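Local coordinates for Rho GTPase-activating protein 27 (Homo sapiens, PDB 3PP2) that probably switches off the Rho-type GTPases CDC42 and RAC1 by stimulating GTP hydrolysis, and is represented here by its pleckstrin homology domain, at residues L77-K82 and T113-I118; L14-T19 and L43-D48. All coordinates share one frame; numbering follows the deposited sequence. Where two conformers were deposited one is given.

Contact 1: residues L77-K82 and T113-I118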
loop_
_atom_site.group_PDB
_atom_site.type_symbol
_atom_site.label_atom_id
_atom_site.label_comp_id
_atom_site.label_asym_id
_atom_site.label_seq_id
_atom_site.Cartn_x
_atom_site.Cartn_y
_atom_site.Cartn_z
ATOM N N LEU A 77 -0.833 -13.686 16.291
ATOM C CA LEU A 77 -0.417 -12.542 15.458
ATOM C C LEU A 77 -1.136 -11.298 15.923
ATOM O O LEU A 77 -2.353 -11.329 16.131
ATOM C CB LEU A 77 -0.799 -12.855 14.029
ATOM C CG LEU A 77 -0.651 -11.759 12.983
ATOM C CD1 LEU A 77 0.829 -11.495 12.723
ATOM C CD2 LEU A 77 -1.411 -12.191 11.690
ATOM N N SER A 78 -0.412 -10.200 15.955
ATOM C CA SER A 78 -0.979 -8.911 16.252
ATOM C C SER A 78 -0.219 -7.792 15.574
ATOM O O SER A 78 0.879 -7.989 15.094
ATOM C CB SER A 78 -0.974 -8.659 17.740
ATOM O OG SER A 78 0.324 -8.705 18.264
ATOM N N TRP A 79 -0.817 -6.621 15.512
ATOM C CA TRP A 79 -0.075 -5.397 15.281
ATOM C C TRP A 79 0.639 -5.071 16.593
ATOM O O TRP A 79 0.025 -5.021 17.662
ATOM C CB TRP A 79 -0.989 -4.264 14.843
ATOM C CG TRP A 79 -1.565 -4.445 13.502
ATOM C CD1 TRP A 79 -2.623 -5.244 13.153
ATOM C CD2 TRP A 79 -1.120 -3.820 12.269
ATOM N NE1 TRP A 79 -2.878 -5.126 11.822
ATOM C CE2 TRP A 79 -1.981 -4.268 11.243
ATOM C CE3 TRP A 79 -0.117 -2.907 11.947
ATOM C CZ2 TRP A 79 -1.826 -3.874 9.896
ATOM C CZ3 TRP A 79 0.021 -2.484 10.619
ATOM C CH2 TRP A 79 -0.830 -2.968 9.615
ATOM N N ALA A 80 1.937 -4.818 16.513
ATOM C CA ALA A 80 2.714 -4.556 17.726
ATOM C C ALA A 80 2.316 -3.226 18.352
ATOM O O ALA A 80 1.964 -2.287 17.638
ATOM C CB ALA A 80 4.173 -4.525 17.418
ATOM N N PRO A 81 2.430 -3.100 19.700
ATOM C CA PRO A 81 2.323 -1.760 20.295
ATOM C C PRO A 81 3.318 -0.789 19.653
ATOM O O PRO A 81 4.429 -1.191 19.292
ATOM C CB PRO A 81 2.678 -2.012 21.772
ATOM C CG PRO A 81 2.321 -3.450 21.987
ATOM C CD PRO A 81 2.634 -4.150 20.708
ATOM N N LYS A 82 2.950 0.484 19.521
ATOM C CA LYS A 82 3.801 1.436 18.798
ATOM C C LYS A 82 5.151 1.642 19.501
ATOM O O LYS A 82 6.150 1.978 18.825
ATOM C CB LYS A 82 3.073 2.774 18.561
ATOM C CG LYS A 82 1.950 2.697 17.521
ATOM C CD LYS A 82 1.337 4.088 17.277
ATOM C CE LYS A 82 0.210 4.056 16.221
ATOM N NZ LYS A 82 -0.226 5.423 15.834
ATOM N N THR A 113 -1.250 -6.862 3.916
ATOM C CA THR A 113 -1.467 -8.048 3.109
ATOM C C THR A 113 -0.751 -9.282 3.717
ATOM O O THR A 113 -1.278 -10.397 3.650
ATOM C CB THR A 113 -1.092 -7.865 1.629
ATOM O OG1 THR A 113 0.319 -7.638 1.497
ATOM C CG2 THR A 113 -1.923 -6.694 1.006
ATOM N N TRP A 114 0.419 -9.091 4.285
ATOM C CA TRP A 114 1.074 -10.174 5.018
ATOM C C TRP A 114 0.330 -10.579 6.283
ATOM O O TRP A 114 0.248 -11.759 6.610
ATOM C CB TRP A 114 2.541 -9.836 5.336
ATOM C CG TRP A 114 3.461 -10.163 4.210
ATOM C CD1 TRP A 114 3.922 -9.329 3.247
ATOM C CD2 TRP A 114 4.045 -11.429 3.956
ATOM N NE1 TRP A 114 4.759 -9.989 2.392
ATOM C CE2 TRP A 114 4.867 -11.282 2.799
ATOM C CE3 TRP A 114 3.991 -12.673 4.597
ATOM C CZ2 TRP A 114 5.619 -12.318 2.284
ATOM C CZ3 TRP A 114 4.751 -13.714 4.062
ATOM C CH2 TRP A 114 5.542 -13.525 2.925
ATOM N N HIS A 115 -0.218 -9.617 7.005
ATOM C CA HIS A 115 -1.034 -9.940 8.135
ATOM C C HIS A 115 -2.170 -10.844 7.732
ATOM O O HIS A 115 -2.420 -11.859 8.378
ATOM C CB HIS A 115 -1.550 -8.637 8.774
ATOM C CG HIS A 115 -2.452 -8.851 9.931
ATOM N ND1 HIS A 115 -3.740 -9.306 9.787
ATOM C CD2 HIS A 115 -2.247 -8.711 11.264
ATOM C CE1 HIS A 115 -4.277 -9.461 10.985
ATOM N NE2 HIS A 115 -3.408 -9.068 11.897
ATOM N N LYS A 116 -2.859 -10.502 6.644
ATOM C CA LYS A 116 -3.973 -11.317 6.151
ATOM C C LYS A 116 -3.555 -12.748 5.845
ATOM O O LYS A 116 -4.223 -13.698 6.226
ATOM C CB LYS A 116 -4.598 -10.666 4.915
ATOM C CG LYS A 116 -5.911 -11.277 4.485
ATOM C CD LYS A 116 -6.499 -10.485 3.293
ATOM C CE LYS A 116 -7.836 -11.092 2.848
ATOM N NZ LYS A 116 -8.253 -10.510 1.585
ATOM N N ALA A 117 -2.409 -12.892 5.188
ATOM C CA ALA A 117 -1.933 -14.218 4.791
ATOM C C ALA A 117 -1.551 -15.028 6.028
ATOM O O ALA A 117 -1.867 -16.229 6.135
ATOM C CB ALA A 117 -0.793 -14.099 3.776
ATOM N N ILE A 118 -0.790 -14.427 6.933
ATOM C CA ILE A 118 -0.373 -15.124 8.156
ATOM C C ILE A 118 -1.559 -15.478 9.023
ATOM O O ILE A 118 -1.646 -16.599 9.548
ATOM C CB ILE A 118 0.674 -14.289 8.957
ATOM C CG1 ILE A 118 1.972 -14.086 8.142
ATOM C CG2 ILE A 118 1.007 -14.935 10.317
ATOM C CD1 ILE A 118 2.859 -12.959 8.656
#
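Leu77 directs its side chain at the helix and puts one methyl, CD2, into the angle between His115 and Ile118. With CG anti to the backbone N (chi1 172°), the branch reaches over the imidazole: CD2 lies above one face of the His115 ring, 3.7 Å from its centroid and only 15° off the normal, a CH-pi contact. The same methyl approaches the backbone carbonyl, CD2 of Leu77 being 3.5 Å from O of His115, and one helical turn on meets CG2 of Ile118 at 3.9 Å. Leucine suits this place because a single methyl at the end of a branched apolar chain can lie on the imidazole face and touch the Ile118 methyl together.

Ser78 faces the other way, its backbone bonded to Glu92. Trp79 then brings its indole back toward the helix. Its five-membered ring and the His115 ring are near-parallel, at 23°, but strongly offset, centroids 4.9 Å apart, with little of one ring above the other; NE1 of Trp79 comes to 3.7 Å from CD2 of His115 without a hydrogen bond between them. The imidazole's polar bond goes to another chain: ND1 of His115 is hydrogen-bonded to NE1 of Trp79 of the second subunit, so the histidine serves both the domain core and the subunit interface.

Strand residues 77-79 run roughly antiparallel to helix residues 113-118, their axes 9.5 Å apart at closest. Strand 90-94 pairs antiparallel with strand 76-79, and its Leu91 touches both Trp79 and His115.

Contact 2: residues L14-T19 and L43-D48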
loop_
_atom_site.group_PDB
_atom_site.type_symbol
_atom_site.label_atom_id
_atom_site.label_comp_id
_atom_site.label_asym_id
_atom_site.label_seq_id
_atom_site.Cartn_x
_atom_site.Cartn_y
_atom_site.Cartn_z
ATOM N N LEU A 14 10.886 -8.981 3.591
ATOM C CA LEU A 14 10.408 -8.314 4.789
ATOM C C LEU A 14 11.561 -8.070 5.742
ATOM O O LEU A 14 12.553 -8.806 5.754
ATOM C CB LEU A 14 9.343 -9.143 5.526
ATOM C CG LEU A 14 8.032 -9.330 4.771
ATOM C CD1 LEU A 14 7.141 -10.354 5.481
ATOM C CD2 LEU A 14 7.326 -8.005 4.575
ATOM N N HIS A 15 11.389 -7.083 6.610
ATOM C CA HIS A 15 12.274 -6.883 7.740
ATOM C C HIS A 15 11.758 -7.704 8.915
ATOM O O HIS A 15 10.549 -7.801 9.166
ATOM C CB HIS A 15 12.377 -5.431 8.084
ATOM C CG HIS A 15 12.992 -4.631 7.008
ATOM N ND1 HIS A 15 14.292 -4.211 7.052
ATOM C CD2 HIS A 15 12.460 -4.130 5.871
ATOM C CE1 HIS A 15 14.549 -3.501 5.966
ATOM N NE2 HIS A 15 13.458 -3.457 5.219
ATOM N N ARG A 16 12.666 -8.318 9.642
ATOM C CA ARG A 16 12.275 -9.100 10.822
ATOM C C ARG A 16 13.378 -9.176 11.834
ATOM O O ARG A 16 14.573 -9.131 11.475
ATOM C CB ARG A 16 11.820 -10.507 10.405
ATOM C CG ARG A 16 12.904 -11.515 10.113
ATOM C CD ARG A 16 13.697 -11.148 8.913
ATOM N NE ARG A 16 14.650 -12.165 8.488
ATOM C CZ ARG A 16 15.783 -12.411 9.098
ATOM N NH1 ARG A 16 16.616 -13.344 8.599
ATOM N NH2 ARG A 16 16.110 -11.714 10.186
ATOM N N THR A 17 12.982 -9.351 13.092
ATOM C CA THR A 17 13.910 -9.683 14.154
ATOM C C THR A 17 13.230 -10.662 15.100
ATOM O O THR A 17 12.032 -10.543 15.373
ATOM C CB THR A 17 14.336 -8.420 14.960
ATOM O OG1 THR A 17 15.251 -8.805 15.988
ATOM C CG2 THR A 17 13.174 -7.612 15.584
ATOM N N LYS A 18 14.011 -11.565 15.650
ATOM C CA LYS A 18 13.571 -12.370 16.764
ATOM C C LYS A 18 13.642 -11.485 17.998
ATOM O O LYS A 18 14.511 -10.586 18.100
ATOM C CB LYS A 18 14.462 -13.604 16.922
ATOM C CG LYS A 18 13.951 -14.638 17.884
ATOM C CD LYS A 18 14.772 -15.948 17.768
ATOM C CE LYS A 18 14.222 -17.022 18.690
ATOM N NZ LYS A 18 15.118 -18.228 18.581
ATOM N N THR A 19 12.650 -11.640 18.877
ATOM C CA THR A 19 12.594 -10.877 20.133
ATOM C C THR A 19 12.494 -11.762 21.385
ATOM O O THR A 19 12.783 -11.294 22.473
ATOM C CB THR A 19 11.417 -9.900 20.131
ATOM O OG1 THR A 19 10.228 -10.621 19.777
ATOM C CG2 THR A 19 11.670 -8.773 19.134
ATOM N N LEU A 43 5.834 -20.235 8.159
ATOM C CA LEU A 43 6.457 -18.972 7.753
ATOM C C LEU A 43 7.947 -19.101 7.925
ATOM O O LEU A 43 8.434 -19.306 9.043
ATOM C CB LEU A 43 5.927 -17.809 8.592
ATOM C CG LEU A 43 6.389 -16.390 8.234
ATOM C CD1 LEU A 43 5.883 -15.985 6.880
ATOM C CD2 LEU A 43 5.993 -15.405 9.378
ATOM N N THR A 44 8.666 -19.000 6.807
ATOM C CA THR A 44 10.094 -19.174 6.789
ATOM C C THR A 44 10.784 -17.839 6.439
ATOM O O THR A 44 10.495 -17.264 5.400
ATOM C CB THR A 44 10.522 -20.249 5.795
ATOM O OG1 THR A 44 9.881 -21.491 6.118
ATOM C CG2 THR A 44 12.052 -20.411 5.805
ATOM N N PHE A 45 11.668 -17.387 7.315
ATOM C CA PHE A 45 12.539 -16.268 7.062
ATOM C C PHE A 45 13.893 -16.806 6.669
ATOM O O PHE A 45 14.513 -17.552 7.443
ATOM C CB PHE A 45 12.690 -15.427 8.320
ATOM C CG PHE A 45 11.439 -14.741 8.756
ATOM C CD1 PHE A 45 10.927 -13.683 8.034
ATOM C CD2 PHE A 45 10.765 -15.157 9.893
ATOM C CE1 PHE A 45 9.792 -13.059 8.452
ATOM C CE2 PHE A 45 9.610 -14.540 10.304
ATOM C CZ PHE A 45 9.146 -13.475 9.579
ATOM N N PHE A 46 14.354 -16.458 5.477
ATOM C CA PHE A 46 15.673 -16.894 4.996
ATOM C C PHE A 46 16.766 -16.040 5.580
ATOM O O PHE A 46 16.547 -15.072 6.301
ATOM C CB PHE A 46 15.627 -16.913 3.450
ATOM C CG PHE A 46 14.801 -18.045 2.914
ATOM C CD1 PHE A 46 13.420 -17.948 2.780
ATOM C CD2 PHE A 46 15.386 -19.248 2.622
ATOM C CE1 PHE A 46 12.694 -19.000 2.341
ATOM C CE2 PHE A 46 14.631 -20.316 2.204
ATOM C CZ PHE A 46 13.305 -20.195 2.061
ATOM N N LYS A 47 17.998 -16.456 5.320
ATOM C CA LYS A 47 19.155 -15.715 5.704
ATOM C C LYS A 47 19.051 -14.273 5.188
ATOM O O LYS A 47 18.376 -14.023 4.180
ATOM C CB LYS A 47 20.393 -16.423 5.116
ATOM C CG LYS A 47 21.738 -15.922 5.632
ATOM C CD LYS A 47 22.887 -16.696 4.973
ATOM C CE LYS A 47 24.244 -16.470 5.683
ATOM N NZ LYS A 47 25.365 -17.294 5.123
ATOM N N ASP A 48 19.723 -13.353 5.869
ATOM C CA ASP A 48 19.800 -11.945 5.467
ATOM C C ASP A 48 20.047 -11.808 3.972
ATOM O O ASP A 48 20.942 -12.479 3.431
ATOM C CB ASP A 48 20.939 -11.300 6.254
ATOM C CG ASP A 48 21.032 -9.775 6.092
ATOM O OD1 ASP A 48 20.357 -9.157 5.230
ATOM O OD2 ASP A 48 21.784 -9.201 6.907
#
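Phe45 turns its ring toward strand 10-21, where the aliphatic part of Arg16 lies across one face. CG of Arg16 sits 3.8 Å from the ring centroid of Phe45, in a CH-pi contact displaced toward the rim; CB of Arg16 follows at 3.8 Å from CE1 of Phe45. The arginine chain and the phenyl lie alongside, pointing opposite ways. A chi1 of 80°, with CG between the backbone N and the carbonyl carbon, sets CG over the ring; the bend at chi2 then leads NE past CB of Phe45 and carries the guanidinium on to the Phe46 carbonyl, its plane 69° from that of the phenyl. A long, flexible side chain with a charged end suits the site: methylenes for the ring, nitrogens for the polar groups beyond.

Strands 10-21 and 42-46 are not direct partners. Strand 32-39 pairs antiparallel with both, in the strongly bent antiparallel sheet of the pleckstrin homology fold, so Arg16 and Phe45 meet across the inside of the curve.

At Phe46 the contact passes to the backbone. NH1 of Arg16 donates to O of Phe46 at 2.9 Å, with an N-H...O angle of 158° and the oxygen in the guanidinium plane. Glu67 forms a salt bridge with the same NH1, while NE is bonded to Ser34 OG. A leucine in place of Arg16 would probably leave the carbonyl of Phe46 without this donor and the carboxylate of Glu67 without its mate.

In the fold
Along the chain both segments of contact 2 precede those of contact 1, and the centres of the two contacts lie about 14 Å apart within one pleckstrin homology domain. Residues 14-19 and 43-48 meet inside the bent antiparallel sheet, close to the centre of the folded chain, whereas residues 77-82 and 113-118 join a later strand of that sheet to the C-terminal helix 108-122. The helix links the two: Trp114 packs on Leu14 and on Leu43, and Ile118 also reaches Leu43, the closest pair being Trp114 CD2 and Leu14 CD1 at 3.6 Å. The helix thus touches the early strands 10-21 and 42-46 and the later strand 76-79, consistent with its place against the sheet in this fold.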